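Local coordinates for protein MTH0777 (Methanothermobacter thermautotrophicus, PDB 1KJN) that is of unknown function but forms a dimer of alpha/beta subunits, each built on a six-stranded parallel sheet, and belongs to the DUF1890 family, at residues T28-K31 with L32-G36; H139-P142 with A143-R146. All coordinates share one frame; numbering follows the deposited sequence.

Both contacts are local, each made within one continuous run of chain. In chain order, contact 1 comes first, on the last turns of helix 21-34, the helix that crosses over from strand 8-12 to strand 38-43; it runs out through the Schellman turn at G36. Contact 2 follows far later, where the loop after strand 132-136 turns into helix 143-153, the last helix of the chain. The two are in series, neither enclosing nor crossing the other, and their nearest atoms stay about 7 Å apart. The helices themselves pack together: T28 and L32 of contact 1 touch M153, while P142 and L145 of contact 2 touch L24. Both contacts also reach the second subunit.

Contact 1: residues T28-K31 with L32-G36; sequences TSHK and LKKKG
L32 is tied back to T28 by a backbone bond, L32 N to T28 O at 3.0 Å, and its branch point comes over the same oxygen, CG lying 3.5 Å from T28 O. With CG anti to its own carbonyl carbon (chi1 -70°), the leucine side chain runs back beside the preceding turn. One residue on, K33 N bonds to S29 O at 2.9 Å, and the K33 methylene CG rests 3.4 Å from that oxygen before the chain bends away to a salt bridge with D62. K34 N reaches H30 O at 3.0 Å, less straight at 139°. These i to i+4 bonds belong to the last turns of helix 21-34, the crossover helix of a beta-alpha-beta unit between strands 8-12 and 38-43, and the next one, K35 N to K31 O, is already weak. The helix finishes in a Schellman motif: G36, with positive phi, turns the chain out, and G36 N bonds to K33 O at 3.1 Å. K31 O receives a second weak bond, from K34 N, and the aliphatic part of K35 passes alongside it, CG 3.7 Å from K31 O. The K31 side chain itself, folded at chi2 and chi3, leans toward helix 143-153, where it touches M153 and makes a long, weak ion pair with D150. On another side of the helix H30 and K34 point the same way, K34 CD meeting the imidazole obliquely at 4.0 Å from H30 NE2. Y60 meets the H30 ring with its plane roughly perpendicular, and E57 of the second subunit packs on both H30 and K34.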
ATOM      1  N   THR A  28       1.899  -7.121  -8.622  1.00 19.35           N
ATOM      2  CA  THR A  28       2.791  -7.792  -9.561  1.00 17.01           C
ATOM      3  C   THR A  28       3.219  -9.151  -9.004  1.00 22.13           C
ATOM      4  O   THR A  28       3.222 -10.132  -9.739  1.00 21.35           O
ATOM      5  CB  THR A  28       4.026  -6.935  -9.843  1.00 20.22           C
ATOM      6  OG1 THR A  28       3.597  -5.619 -10.206  1.00 15.74           O
ATOM      7  CG2 THR A  28       4.873  -7.526 -11.001  1.00 18.59           C
ATOM      8  N   SER A  29       3.510  -9.221  -7.702  1.00 18.94           N
ATOM      9  CA  SER A  29       3.924 -10.484  -7.086  1.00 21.97           C
ATOM     10  C   SER A  29       2.804 -11.526  -7.162  1.00 20.75           C
ATOM     11  O   SER A  29       3.049 -12.719  -7.365  1.00 21.71           O
ATOM     12  CB  SER A  29       4.355 -10.285  -5.636  1.00 20.49           C
ATOM     13  OG  SER A  29       4.638 -11.536  -5.016  1.00 21.96           O
ATOM     14  N   HIS A  30       1.576 -11.066  -6.984  1.00 18.31           N
ATOM     15  CA  HIS A  30       0.435 -11.943  -7.076  1.00 17.01           C
ATOM     16  C   HIS A  30       0.327 -12.441  -8.510  1.00 20.18           C
ATOM     17  O   HIS A  30      -0.006 -13.599  -8.730  1.00 17.29           O
ATOM     18  CB  HIS A  30      -0.846 -11.220  -6.695  1.00 20.92           C
ATOM     19  CG  HIS A  30      -2.082 -12.021  -6.946  1.00 27.85           C
ATOM     20  ND1 HIS A  30      -2.990 -11.698  -7.937  1.00 30.55           N
ATOM     21  CD2 HIS A  30      -2.585 -13.111  -6.315  1.00 25.86           C
ATOM     22  CE1 HIS A  30      -3.996 -12.551  -7.899  1.00 31.48           C
ATOM     23  NE2 HIS A  30      -3.776 -13.420  -6.923  1.00 30.04           N
ATOM     24  N   LYS A  31       0.582 -11.569  -9.484  1.00 16.99           N
ATOM     25  CA  LYS A  31       0.513 -11.980 -10.886  1.00 21.66           C
ATOM     26  C   LYS A  31       1.528 -13.087 -11.149  1.00 26.81           C
ATOM     27  O   LYS A  31       1.222 -14.073 -11.817  1.00 27.54           O
ATOM     28  CB  LYS A  31       0.806 -10.804 -11.813  1.00 23.73           C
ATOM     29  CG  LYS A  31      -0.246  -9.722 -11.777  1.00 28.85           C
ATOM     30  CD  LYS A  31      -1.574 -10.199 -12.374  1.00 29.89           C
ATOM     31  CE  LYS A  31      -1.579 -10.096 -13.887  1.00 27.95           C
ATOM     32  NZ  LYS A  31      -2.936 -10.410 -14.435  1.00 36.54           N
ATOM     33  N   LEU A  32       2.729 -12.928 -10.593  1.00 23.69           N
ATOM     34  CA  LEU A  32       3.790 -13.892 -10.778  1.00 23.63           C
ATOM     35  C   LEU A  32       3.476 -15.222 -10.111  1.00 22.55           C
ATOM     36  O   LEU A  32       3.747 -16.275 -10.688  1.00 23.16           O
ATOM     37  CB  LEU A  32       5.132 -13.312 -10.291  1.00 20.34           C
ATOM     38  CG  LEU A  32       5.701 -12.190 -11.171  1.00 15.19           C
ATOM     39  CD1 LEU A  32       6.941 -11.562 -10.551  1.00 18.98           C
ATOM     40  CD2 LEU A  32       6.025 -12.732 -12.548  1.00 24.62           C
ATOM     41  N   LYS A  33       2.885 -15.177  -8.917  1.00 25.90           N
ATOM     42  CA  LYS A  33       2.520 -16.393  -8.189  1.00 28.28           C
ATOM     43  C   LYS A  33       1.414 -17.139  -8.926  1.00 32.95           C
ATOM     44  O   LYS A  33       1.267 -18.349  -8.786  1.00 34.42           O
ATOM     45  CB  LYS A  33       2.057 -16.071  -6.761  1.00 28.86           C
ATOM     46  CG  LYS A  33       3.201 -15.688  -5.814  1.00 29.48           C
ATOM     47  CD  LYS A  33       2.692 -15.216  -4.455  1.00 22.17           C
ATOM     48  CE  LYS A  33       1.961 -16.323  -3.679  1.00 22.26           C
ATOM     49  NZ  LYS A  33       2.775 -17.580  -3.552  1.00 20.54           N
ATOM     50  N   LYS A  34       0.612 -16.384  -9.667  1.00 33.08           N
ATOM     51  CA  LYS A  34      -0.480 -16.918 -10.453  1.00 37.12           C
ATOM     52  C   LYS A  34       0.164 -17.731 -11.574  1.00 37.86           C
ATOM     53  O   LYS A  34      -0.418 -18.702 -12.062  1.00 39.49           O
ATOM     54  CB  LYS A  34      -1.288 -15.757 -11.043  1.00 36.93           C
ATOM     55  CG  LYS A  34      -2.774 -15.974 -11.163  1.00 45.55           C
ATOM     56  CD  LYS A  34      -3.437 -16.101  -9.808  1.00 52.14           C
ATOM     57  CE  LYS A  34      -4.934 -16.338  -9.981  1.00 54.77           C
ATOM     58  NZ  LYS A  34      -5.561 -16.916  -8.760  1.00 55.85           N
ATOM     59  N   LYS A  35       1.363 -17.322 -11.984  1.00 34.47           N
ATOM     60  CA  LYS A  35       2.094 -18.031 -13.032  1.00 38.33           C
ATOM     61  C   LYS A  35       2.955 -19.194 -12.497  1.00 37.37           C
ATOM     62  O   LYS A  35       3.697 -19.810 -13.258  1.00 37.90           O
ATOM     63  CB  LYS A  35       2.971 -17.056 -13.826  1.00 37.87           C
ATOM     64  CG  LYS A  35       2.215 -16.100 -14.735  1.00 33.47           C
ATOM     65  CD  LYS A  35       3.191 -15.091 -15.311  1.00 39.81           C
ATOM     66  CE  LYS A  35       2.558 -14.202 -16.351  1.00 40.59           C
ATOM     67  NZ  LYS A  35       2.278 -14.964 -17.595  1.00 43.54           N
ATOM     68  N   GLY A  36       2.876 -19.469 -11.197  1.00 36.43           N
ATOM     69  CA  GLY A  36       3.640 -20.565 -10.613  1.00 35.74           C
ATOM     70  C   GLY A  36       4.912 -20.191  -9.863  1.00 37.32           C
ATOM     71  O   GLY A  36       5.481 -21.002  -9.117  1.00 36.62           O
TER

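Contact 2: residues H139-P142 with A143-R146; sequences HHNP and APLR
An asparagine cap starts helix 143-153, the final helix of the chain, as it leaves the loop after strand 132-136: the N141 side chain reaches forward past P142 to A143 and accepts from the backbone there, A143 N to N141 OD1 at 2.9 Å. A trans first torsion (chi1 -177°) sets CG beside the carbonyl carbon and brings the amide to the start of the helix; the donor stands 42° out of the amide plane, well above it and not aligned with a lone pair. The same oxygen lies against the A143 methyl, 3.2 Å from CB. P142, the residue between, offers its carbonyl to the first turn, and R146 N bonds to P142 O at 2.8 Å, nearly straight at 167°. The oxygen is also flanked by side-chain carbons, L145 CB at 3.6 Å and R146 CB at 3.5 Å. P144, whose ring closes on its own nitrogen and has no N-H to give, instead sets CD 3.4 Å from N141 O. L145 then turns inward onto I109, F111 and I134 of the sheet, while the P142 ring packs on L24 of helix 21-34 and on L50 of the second subunit. R49 of that subunit packs on N141 and A143. The R146 side chain, bent at chi2, leads away from the turn, its NE paired in a salt bridge with OD2 of D150.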
ATOM      1  N   HIS A 139       1.686   8.752  -9.597  1.00 29.98           N
ATOM      2  CA  HIS A 139       2.044   8.986  -8.213  1.00 30.97           C
ATOM      3  C   HIS A 139       1.050   8.312  -7.266  1.00 27.18           C
ATOM      4  O   HIS A 139       1.440   7.485  -6.447  1.00 31.99           O
ATOM      5  CB  HIS A 139       2.104  10.473  -7.916  1.00 34.25           C
ATOM      6  CG  HIS A 139       2.440  10.781  -6.494  1.00 40.07           C
ATOM      7  ND1 HIS A 139       1.474  11.076  -5.546  1.00 40.81           N
ATOM      8  CD2 HIS A 139       3.626  10.821  -5.842  1.00 33.69           C
ATOM      9  CE1 HIS A 139       2.055  11.279  -4.381  1.00 42.51           C
ATOM     10  NE2 HIS A 139       3.364  11.130  -4.530  1.00 38.65           N
ATOM     11  N   HIS A 140      -0.225   8.679  -7.364  1.00 23.72           N
ATOM     12  CA  HIS A 140      -1.238   8.092  -6.496  1.00 26.21           C
ATOM     13  C   HIS A 140      -2.232   7.156  -7.172  1.00 20.58           C
ATOM     14  O   HIS A 140      -2.790   6.297  -6.514  1.00 20.85           O
ATOM     15  CB  HIS A 140      -1.963   9.167  -5.672  1.00 30.47           C
ATOM     16  CG  HIS A 140      -2.258  10.417  -6.433  1.00 35.98           C
ATOM     17  ND1 HIS A 140      -1.280  11.329  -6.772  1.00 40.15           N
ATOM     18  CD2 HIS A 140      -3.416  10.904  -6.939  1.00 43.64           C
ATOM     19  CE1 HIS A 140      -1.820  12.319  -7.458  1.00 45.02           C
ATOM     20  NE2 HIS A 140      -3.119  12.086  -7.573  1.00 47.79           N
ATOM     21  N   ASN A 141      -2.429   7.304  -8.480  1.00 21.58           N
ATOM     22  CA  ASN A 141      -3.349   6.434  -9.219  1.00 19.96           C
ATOM     23  C   ASN A 141      -2.512   5.327  -9.861  1.00 22.72           C
ATOM     24  O   ASN A 141      -1.705   5.573 -10.756  1.00 25.32           O
ATOM     25  CB  ASN A 141      -4.109   7.219 -10.299  1.00 21.73           C
ATOM     26  CG  ASN A 141      -5.140   6.361 -11.054  1.00 20.15           C
ATOM     27  OD1 ASN A 141      -5.192   5.143 -10.902  1.00 19.74           O
ATOM     28  ND2 ASN A 141      -5.989   7.019 -11.846  1.00 18.60           N
ATOM     29  N   PRO A 142      -2.740   4.078  -9.449  1.00 23.16           N
ATOM     30  CA  PRO A 142      -1.988   2.942  -9.992  1.00 21.98           C
ATOM     31  C   PRO A 142      -2.422   2.483 -11.380  1.00 20.17           C
ATOM     32  O   PRO A 142      -1.648   1.826 -12.074  1.00 17.69           O
ATOM     33  CB  PRO A 142      -2.278   1.853  -8.980  1.00 20.54           C
ATOM     34  CG  PRO A 142      -3.733   2.108  -8.664  1.00 20.68           C
ATOM     35  CD  PRO A 142      -3.794   3.623  -8.531  1.00 19.63           C
ATOM     36  N   ALA A 143      -3.639   2.847 -11.784  1.00 20.42           N
ATOM     37  CA  ALA A 143      -4.216   2.416 -13.062  1.00 20.08           C
ATOM     38  C   ALA A 143      -3.322   2.317 -14.290  1.00 17.06           C
ATOM     39  O   ALA A 143      -3.204   1.241 -14.846  1.00 23.13           O
ATOM     40  CB  ALA A 143      -5.494   3.189 -13.376  1.00 18.43           C
ATOM     41  N   PRO A 144      -2.606   3.390 -14.668  1.00 20.07           N
ATOM     42  CA  PRO A 144      -1.739   3.318 -15.861  1.00 21.45           C
ATOM     43  C   PRO A 144      -0.740   2.173 -15.783  1.00 25.75           C
ATOM     44  O   PRO A 144      -0.590   1.380 -16.729  1.00 27.19           O
ATOM     45  CB  PRO A 144      -0.981   4.648 -15.838  1.00 23.04           C
ATOM     46  CG  PRO A 144      -1.826   5.540 -15.001  1.00 25.63           C
ATOM     47  CD  PRO A 144      -2.410   4.658 -13.952  1.00 22.13           C
ATOM     48  N   LEU A 145      -0.038   2.104 -14.655  1.00 20.23           N
ATOM     49  CA  LEU A 145       0.946   1.061 -14.446  1.00 20.57           C
ATOM     50  C   LEU A 145       0.291  -0.294 -14.378  1.00 19.51           C
ATOM     51  O   LEU A 145       0.793  -1.250 -14.964  1.00 20.35           O
ATOM     52  CB  LEU A 145       1.742   1.309 -13.158  1.00 17.80           C
ATOM     53  CG  LEU A 145       2.715   2.492 -13.233  1.00 20.80           C
ATOM     54  CD1 LEU A 145       3.161   2.881 -11.849  1.00 22.10           C
ATOM     55  CD2 LEU A 145       3.914   2.111 -14.104  1.00 19.58           C
ATOM     56  N   ARG A 146      -0.820  -0.378 -13.647  1.00 18.86           N
ATOM     57  CA  ARG A 146      -1.509  -1.651 -13.478  1.00 21.48           C
ATOM     58  C   ARG A 146      -1.914  -2.274 -14.808  1.00 24.19           C
ATOM     59  O   ARG A 146      -1.729  -3.470 -15.006  1.00 20.77           O
ATOM     60  CB  ARG A 146      -2.726  -1.486 -12.555  1.00 22.09           C
ATOM     61  CG  ARG A 146      -3.508  -2.771 -12.275  1.00 27.28           C
ATOM     62  CD  ARG A 146      -4.655  -2.975 -13.292  1.00 33.32           C
ATOM     63  NE  ARG A 146      -5.405  -4.202 -13.045  1.00 41.63           N
ATOM     64  CZ  ARG A 146      -6.266  -4.378 -12.041  1.00 50.04           C
ATOM     65  NH1 ARG A 146      -6.509  -3.396 -11.179  1.00 50.31           N
ATOM     66  NH2 ARG A 146      -6.846  -5.561 -11.863  1.00 50.17           N
TER